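PDB 2QN5: bowman-Birk type bran trypsin inhibitor from Oryza sativa, which probably inhibits trypsin-like serine endopeptidases, as a disulfide-rich inhibitor of the Bowman-Birk family built from tandem repeats. Local coordinates for residues A[66-77]-A[120-131]. Sequence-based numbering, arbitrary orientation.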
loop_
_atom_site.group_PDB
_atom_site.type_symbol
_atom_site.label_atom_id
_atom_site.label_comp_id
_atom_site.label_asym_id
_atom_site.label_seq_id
_atom_site.Cartn_x
_atom_site.Cartn_y
_atom_site.Cartn_z
ATOM N N PHE A 66 14.582 10.346 -14.403
ATOM C CA PHE A 66 15.785 9.533 -14.438
ATOM C C PHE A 66 16.995 10.447 -14.507
ATOM O O PHE A 66 16.875 11.650 -14.737
ATOM C CB PHE A 66 15.773 8.586 -15.634
ATOM C CG PHE A 66 14.791 7.461 -15.499
ATOM C CD1 PHE A 66 13.536 7.539 -16.087
ATOM C CD2 PHE A 66 15.113 6.332 -14.751
ATOM C CE1 PHE A 66 12.607 6.504 -15.929
ATOM C CE2 PHE A 66 14.197 5.291 -14.585
ATOM C CZ PHE A 66 12.941 5.374 -15.174
ATOM N N CYS A 67 18.166 9.869 -14.285
ATOM C CA CYS A 67 19.404 10.632 -14.331
ATOM C C CYS A 67 19.951 10.634 -15.761
ATOM O O CYS A 67 20.631 11.572 -16.178
ATOM C CB CYS A 67 20.424 10.012 -13.380
ATOM S SG CYS A 67 19.950 10.025 -11.615
ATOM N N THR A 68 19.632 9.576 -16.500
ATOM C CA THR A 68 20.067 9.399 -17.880
ATOM C C THR A 68 18.873 8.929 -18.706
ATOM O O THR A 68 18.354 7.840 -18.479
ATOM C CB THR A 68 21.177 8.336 -17.956
ATOM O OG1 THR A 68 20.890 7.285 -17.025
ATOM C CG2 THR A 68 22.538 8.949 -17.636
ATOM N N PRO A 69 18.434 9.732 -19.694
ATOM C CA PRO A 69 17.281 9.362 -20.529
ATOM C C PRO A 69 17.264 7.960 -21.125
ATOM O O PRO A 69 18.264 7.241 -21.137
ATOM C CB PRO A 69 17.242 10.464 -21.594
ATOM C CG PRO A 69 18.649 10.927 -21.667
ATOM C CD PRO A 69 19.096 10.935 -20.224
ATOM N N ARG A 70 16.098 7.589 -21.633
ATOM C CA ARG A 70 15.883 6.278 -22.207
ATOM C C ARG A 70 15.274 6.357 -23.587
ATOM O O ARG A 70 14.399 7.167 -23.840
ATOM C CB ARG A 70 14.960 5.501 -21.291
ATOM C CG ARG A 70 15.552 5.308 -19.923
ATOM C CD ARG A 70 14.506 5.217 -18.845
ATOM N NE ARG A 70 15.132 4.967 -17.550
ATOM C CZ ARG A 70 15.813 3.864 -17.252
ATOM N NH1 ARG A 70 16.349 3.720 -16.049
ATOM N NH2 ARG A 70 15.949 2.903 -18.155
ATOM N N PRO A 71 15.717 5.483 -24.491
ATOM C CA PRO A 71 15.220 5.445 -25.866
ATOM C C PRO A 71 13.744 5.804 -25.934
ATOM O O PRO A 71 13.331 6.641 -26.738
ATOM C CB PRO A 71 15.485 4.006 -26.272
ATOM C CG PRO A 71 16.765 3.693 -25.545
ATOM C CD PRO A 71 16.501 4.271 -24.179
ATOM N N TRP A 72 12.963 5.165 -25.065
ATOM C CA TRP A 72 11.515 5.366 -24.968
ATOM C C TRP A 72 11.273 6.858 -24.789
ATOM O O TRP A 72 10.136 7.338 -24.771
ATOM C CB TRP A 72 10.970 4.563 -23.766
ATOM C CG TRP A 72 11.659 3.224 -23.636
ATOM C CD1 TRP A 72 11.712 2.247 -24.587
ATOM C CD2 TRP A 72 12.525 2.791 -22.574
ATOM N NE1 TRP A 72 12.564 1.242 -24.197
ATOM C CE2 TRP A 72 13.080 1.548 -22.966
ATOM C CE3 TRP A 72 12.890 3.329 -21.339
ATOM C CZ2 TRP A 72 13.984 0.836 -22.166
ATOM C CZ3 TRP A 72 13.792 2.618 -20.540
ATOM C CH2 TRP A 72 14.328 1.383 -20.963
ATOM N N GLY A 73 12.380 7.579 -24.668
ATOM C CA GLY A 73 12.344 9.012 -24.493
ATOM C C GLY A 73 11.980 9.392 -23.076
ATOM O O GLY A 73 12.751 10.053 -22.371
ATOM N N ASP A 74 10.807 8.953 -22.638
ATOM C CA ASP A 74 10.362 9.309 -21.311
ATOM C C ASP A 74 9.247 8.400 -20.833
ATOM O O ASP A 74 9.478 7.532 -19.992
ATOM C CB ASP A 74 9.892 10.756 -21.331
ATOM C CG ASP A 74 9.705 11.310 -19.962
ATOM O OD1 ASP A 74 10.715 11.405 -19.234
ATOM O OD2 ASP A 74 8.550 11.641 -19.616
ATOM N N CYS A 75 8.038 8.611 -21.356
ATOM C CA CYS A 75 6.880 7.795 -20.986
ATOM C C CYS A 75 6.610 6.802 -22.109
ATOM O O CYS A 75 7.091 6.978 -23.232
ATOM C CB CYS A 75 5.625 8.657 -20.799
ATOM S SG CYS A 75 4.864 9.154 -22.380
ATOM N N CYS A 76 5.832 5.771 -21.795
ATOM C CA CYS A 76 5.455 4.730 -22.753
ATOM C C CYS A 76 4.283 3.963 -22.151
ATOM O O CYS A 76 4.418 3.378 -21.078
ATOM C CB CYS A 76 6.626 3.767 -23.001
ATOM S SG CYS A 76 6.169 2.254 -23.919
ATOM N N ASP A 77 3.138 3.964 -22.828
ATOM C CA ASP A 77 1.966 3.260 -22.312
ATOM C C ASP A 77 2.038 1.738 -22.435
ATOM O O ASP A 77 1.593 1.014 -21.538
ATOM C CB ASP A 77 0.694 3.795 -22.972
ATOM C CG ASP A 77 0.191 5.060 -22.302
ATOM O OD1 ASP A 77 -0.062 5.012 -21.078
ATOM O OD2 ASP A 77 0.050 6.094 -22.988
ATOM N N ASP A 120 14.662 0.049 -29.080
ATOM C CA ASP A 120 16.074 0.183 -28.713
ATOM C C ASP A 120 16.614 -0.983 -27.881
ATOM O O ASP A 120 15.926 -1.530 -27.008
ATOM C CB ASP A 120 16.317 1.498 -27.972
ATOM C CG ASP A 120 16.667 2.635 -28.903
ATOM O OD1 ASP A 120 15.832 2.984 -29.755
ATOM O OD2 ASP A 120 17.784 3.180 -28.781
ATOM N N ARG A 121 17.861 -1.349 -28.153
ATOM C CA ARG A 121 18.501 -2.458 -27.466
ATOM C C ARG A 121 18.747 -2.194 -25.982
ATOM O O ARG A 121 18.910 -3.132 -25.196
ATOM C CB ARG A 121 19.822 -2.798 -28.160
ATOM C CG ARG A 121 19.700 -3.045 -29.661
ATOM C CD ARG A 121 18.675 -4.135 -29.984
ATOM N NE ARG A 121 17.308 -3.620 -30.092
ATOM C CZ ARG A 121 16.229 -4.381 -30.272
ATOM N NH1 ARG A 121 15.034 -3.820 -30.364
ATOM N NH2 ARG A 121 16.341 -5.702 -30.348
ATOM N N PHE A 122 18.768 -0.917 -25.607
ATOM C CA PHE A 122 19.004 -0.524 -24.213
ATOM C C PHE A 122 18.025 -1.158 -23.202
ATOM O O PHE A 122 16.824 -1.309 -23.474
ATOM C CB PHE A 122 18.978 1.016 -24.090
ATOM C CG PHE A 122 19.075 1.519 -22.667
ATOM C CD1 PHE A 122 20.164 1.176 -21.862
ATOM C CD2 PHE A 122 18.072 2.320 -22.130
ATOM C CE1 PHE A 122 20.250 1.622 -20.539
ATOM C CE2 PHE A 122 18.147 2.773 -20.811
ATOM C CZ PHE A 122 19.238 2.422 -20.014
ATOM N N THR A 123 18.558 -1.520 -22.034
ATOM C CA THR A 123 17.764 -2.139 -20.976
ATOM C C THR A 123 17.433 -1.150 -19.856
ATOM O O THR A 123 17.411 0.066 -20.065
ATOM C CB THR A 123 18.511 -3.321 -20.337
ATOM O OG1 THR A 123 19.476 -2.821 -19.402
ATOM C CG2 THR A 123 19.222 -4.140 -21.408
ATOM N N GLY A 124 17.168 -1.690 -18.669
ATOM C CA GLY A 124 16.845 -0.857 -17.528
ATOM C C GLY A 124 15.359 -0.689 -17.251
ATOM O O GLY A 124 14.526 -0.673 -18.169
ATOM N N HIS A 125 15.048 -0.563 -15.961
ATOM C CA HIS A 125 13.695 -0.377 -15.428
ATOM C C HIS A 125 12.899 0.694 -16.168
ATOM O O HIS A 125 13.215 1.880 -16.097
ATOM C CB HIS A 125 13.821 0.012 -13.965
ATOM C CG HIS A 125 15.175 0.546 -13.627
ATOM N ND1 HIS A 125 15.806 1.496 -14.399
ATOM C CD2 HIS A 125 16.047 0.218 -12.645
ATOM C CE1 HIS A 125 17.010 1.731 -13.910
ATOM N NE2 HIS A 125 17.182 0.968 -12.845
ATOM N N PRO A 126 11.834 0.291 -16.865
ATOM C CA PRO A 126 11.028 1.263 -17.600
ATOM C C PRO A 126 10.407 2.289 -16.672
ATOM O O PRO A 126 10.085 2.002 -15.515
ATOM C CB PRO A 126 9.977 0.394 -18.264
ATOM C CG PRO A 126 9.742 -0.653 -17.228
ATOM C CD PRO A 126 11.151 -1.012 -16.806
ATOM N N GLY A 127 10.247 3.499 -17.181
ATOM C CA GLY A 127 9.640 4.534 -16.376
ATOM C C GLY A 127 8.150 4.329 -16.468
ATOM O O GLY A 127 7.705 3.256 -16.863
ATOM N N PRO A 128 7.350 5.341 -16.126
ATOM C CA PRO A 128 5.891 5.243 -16.179
ATOM C C PRO A 128 5.315 5.145 -17.594
ATOM O O PRO A 128 6.051 5.050 -18.580
ATOM C CB PRO A 128 5.442 6.513 -15.460
ATOM C CG PRO A 128 6.514 7.483 -15.805
ATOM C CD PRO A 128 7.764 6.656 -15.611
ATOM N N VAL A 129 3.987 5.161 -17.672
ATOM C CA VAL A 129 3.274 5.093 -18.942
ATOM C C VAL A 129 2.824 6.508 -19.280
ATOM O O VAL A 129 3.066 7.438 -18.507
ATOM C CB VAL A 129 2.036 4.160 -18.858
ATOM C CG1 VAL A 129 2.478 2.725 -18.602
ATOM C CG2 VAL A 129 1.106 4.627 -17.750
ATOM N N CYS A 130 2.156 6.671 -20.418
ATOM C CA CYS A 130 1.718 7.999 -20.831
ATOM C C CYS A 130 0.265 8.358 -20.492
ATOM O O CYS A 130 -0.015 9.472 -20.038
ATOM C CB CYS A 130 1.957 8.157 -22.327
ATOM S SG CYS A 130 3.610 7.624 -22.886
ATOM N N LYS A 131 -0.651 7.419 -20.725
ATOM C CA LYS A 131 -2.075 7.631 -20.438
ATOM C C LYS A 131 -2.431 7.136 -19.040
ATOM O O LYS A 131 -3.321 6.259 -18.936
ATOM C CB LYS A 131 -2.961 6.910 -21.472
ATOM C CG LYS A 131 -2.908 7.499 -22.883
ATOM C CD LYS A 131 -4.083 7.049 -23.763
ATOM C CE LYS A 131 -4.060 5.560 -24.072
ATOM N NZ LYS A 131 -4.322 4.733 -22.869
#
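Two consecutive backbone amides converge on one carboxylate oxygen: Asp77 OD1 accepts Lys131 N at 2.5 Å through its syn lone pair, and Cys130 N more weakly. This grip lies beside the disulfide that ties the start of the second Bowman-Birk repeat to its end, in a domain held by cystines rather than by a large apolar core. The cystine itself is defined by Cys75 SG and Cys130 SG at 2.0 Å, with a chi3 of 98°. Backbone evidence extends the pairing: Cys76 N makes a weak hydrogen bond to Pro128 O (3.3 Å), while the CA-H of Val129 points at Cys76 O. With an alanine at Asp77, the amides of Cys130 and Lys131 would probably be left without their common acceptor, and the chain beyond the disulfide freer to turn.

At the other end, the junction of the two repeats packs round Arg70. His125 O sits over the centre of one face of its guanidinium, 3.4 Å above the plane, and Thr123 O comes to its edge. The His125 ring stands nearly upright to that group, planes 79° apart, and its NE2 is hydrogen-bonded to Asn10 of the first repeat, so the histidine also connects the repeats. Phe122, its CG anti to the backbone N (chi1 174°), extends its ring to Pro71 CD and brings CE2 within 3.4 Å of Arg70 NH2. The Trp72 six-membered ring and the Phe122 ring lie roughly parallel, but with their centroids 5.7 Å apart little of one covers the other. Trp72 instead places CH2 3.5 Å from Thr123 O, which lies at the indole edge. Arg70 NE covers one face of the Phe66 ring, whose edge meets Gly127, with CE1 3.6 Å from Gly127 CA.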